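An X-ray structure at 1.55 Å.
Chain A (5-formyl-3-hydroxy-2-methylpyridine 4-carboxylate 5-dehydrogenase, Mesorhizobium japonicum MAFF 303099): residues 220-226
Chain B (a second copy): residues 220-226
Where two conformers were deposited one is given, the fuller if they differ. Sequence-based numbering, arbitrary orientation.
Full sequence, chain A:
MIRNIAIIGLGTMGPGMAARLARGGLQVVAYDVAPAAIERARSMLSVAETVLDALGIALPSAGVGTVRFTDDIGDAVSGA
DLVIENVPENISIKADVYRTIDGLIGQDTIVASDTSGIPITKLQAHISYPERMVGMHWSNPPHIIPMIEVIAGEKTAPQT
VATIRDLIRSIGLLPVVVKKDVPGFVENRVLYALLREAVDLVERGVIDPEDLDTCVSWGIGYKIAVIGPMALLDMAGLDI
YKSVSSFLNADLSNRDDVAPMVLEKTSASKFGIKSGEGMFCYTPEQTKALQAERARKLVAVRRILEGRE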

# COMPACT_ATOMS: atom_id res chain seq x y z
N ILE A 220 -3.53 3.15 3.74
CA ILE A 220 -2.18 3.04 3.20
C ILE A 220 -2.18 2.56 1.75
O ILE A 220 -1.71 3.27 0.87
CB ILE A 220 -1.29 2.11 4.07
CG1 ILE A 220 -1.20 2.68 5.48
CG2 ILE A 220 0.11 2.00 3.48
CD1 ILE A 220 -0.51 1.78 6.48
N GLY A 221 -2.68 1.36 1.47
CA GLY A 221 -2.59 0.83 0.11
C GLY A 221 -3.30 1.71 -0.92
O GLY A 221 -2.75 2.04 -1.97
N TYR A 222 -4.52 2.11 -0.59
CA TYR A 222 -5.33 2.98 -1.43
C TYR A 222 -4.58 4.26 -1.78
O TYR A 222 -4.49 4.65 -2.95
CB TYR A 222 -6.64 3.26 -0.69
CG TYR A 222 -7.55 4.36 -1.18
CD1 TYR A 222 -7.96 4.43 -2.50
CD2 TYR A 222 -8.06 5.28 -0.28
CE1 TYR A 222 -8.84 5.43 -2.91
CE2 TYR A 222 -8.93 6.26 -0.67
CZ TYR A 222 -9.31 6.35 -1.99
OH TYR A 222 -10.18 7.35 -2.35
N LYS A 223 -3.98 4.90 -0.77
CA LYS A 223 -3.23 6.13 -0.96
C LYS A 223 -1.95 5.90 -1.77
O LYS A 223 -1.65 6.65 -2.70
CB LYS A 223 -2.88 6.73 0.41
CG LYS A 223 -2.01 7.98 0.37
CD LYS A 223 -1.95 8.68 1.75
CE LYS A 223 -3.29 9.34 2.12
NZ LYS A 223 -3.33 9.90 3.52
N ILE A 224 -1.20 4.87 -1.41
CA ILE A 224 0.11 4.60 -2.02
C ILE A 224 -0.02 4.13 -3.48
O ILE A 224 0.88 4.35 -4.30
CB ILE A 224 0.91 3.56 -1.19
CG1 ILE A 224 1.33 4.17 0.15
CG2 ILE A 224 2.12 3.04 -1.95
CD1 ILE A 224 2.51 5.09 0.07
N ALA A 225 -1.14 3.50 -3.81
CA ALA A 225 -1.42 3.15 -5.21
C ALA A 225 -1.41 4.40 -6.11
O ALA A 225 -0.97 4.34 -7.26
CB ALA A 225 -2.77 2.43 -5.32
N VAL A 226 -1.92 5.50 -5.58
CA VAL A 226 -2.00 6.76 -6.32
C VAL A 226 -0.74 7.61 -6.13
O VAL A 226 -0.29 8.31 -7.05
CB VAL A 226 -3.24 7.56 -5.86
CG1 VAL A 226 -3.32 8.90 -6.56
CG2 VAL A 226 -4.51 6.75 -6.12
N ILE B 220 2.86 -3.00 -4.39
CA ILE B 220 2.38 -3.09 -3.01
C ILE B 220 1.08 -2.31 -2.80
O ILE B 220 0.07 -2.90 -2.44
CB ILE B 220 3.45 -2.60 -2.00
CG1 ILE B 220 4.70 -3.48 -2.13
CG2 ILE B 220 2.92 -2.68 -0.57
CD1 ILE B 220 5.88 -3.00 -1.33
N GLY B 221 1.08 -1.00 -3.00
CA GLY B 221 -0.13 -0.22 -2.71
C GLY B 221 -1.34 -0.66 -3.52
O GLY B 221 -2.43 -0.86 -2.99
N TYR B 222 -1.13 -0.83 -4.82
CA TYR B 222 -2.16 -1.28 -5.75
C TYR B 222 -2.78 -2.59 -5.27
O TYR B 222 -4.01 -2.72 -5.19
CB TYR B 222 -1.52 -1.41 -7.14
CG TYR B 222 -2.27 -2.13 -8.23
CD1 TYR B 222 -3.58 -1.81 -8.55
CD2 TYR B 222 -1.61 -3.09 -8.99
CE1 TYR B 222 -4.22 -2.47 -9.60
CE2 TYR B 222 -2.23 -3.73 -10.02
CZ TYR B 222 -3.54 -3.43 -10.32
OH TYR B 222 -4.14 -4.10 -11.37
N LYS B 223 -1.94 -3.55 -4.90
CA LYS B 223 -2.40 -4.85 -4.43
C LYS B 223 -3.11 -4.75 -3.08
O LYS B 223 -4.19 -5.32 -2.89
CB LYS B 223 -1.20 -5.81 -4.31
CG LYS B 223 -1.51 -7.18 -3.74
CD LYS B 223 -0.33 -8.16 -3.93
CE LYS B 223 -0.14 -8.56 -5.40
NZ LYS B 223 1.09 -9.39 -5.66
N ILE B 224 -2.51 -4.03 -2.14
CA ILE B 224 -3.03 -3.94 -0.77
C ILE B 224 -4.33 -3.14 -0.69
O ILE B 224 -5.17 -3.38 0.19
CB ILE B 224 -1.96 -3.32 0.18
CG1 ILE B 224 -0.79 -4.29 0.36
CG2 ILE B 224 -2.56 -2.94 1.53
CD1 ILE B 224 -1.07 -5.41 1.32
N ALA B 225 -4.53 -2.21 -1.63
CA ALA B 225 -5.82 -1.51 -1.73
C ALA B 225 -6.98 -2.49 -1.93
O ALA B 225 -8.08 -2.29 -1.41
CB ALA B 225 -5.78 -0.50 -2.87
N VAL B 226 -6.73 -3.54 -2.71
CA VAL B 226 -7.73 -4.56 -3.01
C VAL B 226 -7.73 -5.69 -1.98
O VAL B 226 -8.78 -6.25 -1.64
CB VAL B 226 -7.49 -5.13 -4.42
CG1 VAL B 226 -8.49 -6.22 -4.74
CG2 VAL B 226 -7.58 -4.01 -5.46

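Two copies of one helical segment cross on an exact two-fold axis, their N-to-C directions 143° apart and their axes only 6.9 Å from each other at closest approach. Such closeness depends on glycine: the CA atoms of G221(A) and G221(B) lie 3.9 Å apart, and a CB on G221(A) would sit 2.7 Å from A225(B) N and 2.8 Å from I224(B) CG2, a clash with both. No hydrogen bond joins the stretches. The carbonyls G221(A) O and G221(B) O approach to 3.1 Å, but both are acceptors; each instead receives a hydrogen bond within its own stretch, as in A225(A) N to G221(A) O at 2.8 Å.

Packing therefore holds the pair, burying 237 Å², most of it on G221 and A225 of both chains. The small methyl of A225(B) points toward the partner and rests on backbone, its CB 3.7 Å from Y222(A) N and 4.4 Å from Y222(A) CB. I224(B) also starts toward the other helix; chi1 m sets its CG2 4.0 Å from G221(A) CA, while the CG1 branch, with CD1 turned by chi2 m, leads away. Y222(A) leaves sideways, and its t chi1 carries the bulky phenol out of the crossing; its OH is hydrogen-bonded elsewhere in the structure. K223(A) points away, keeping its charge clear of the crossing.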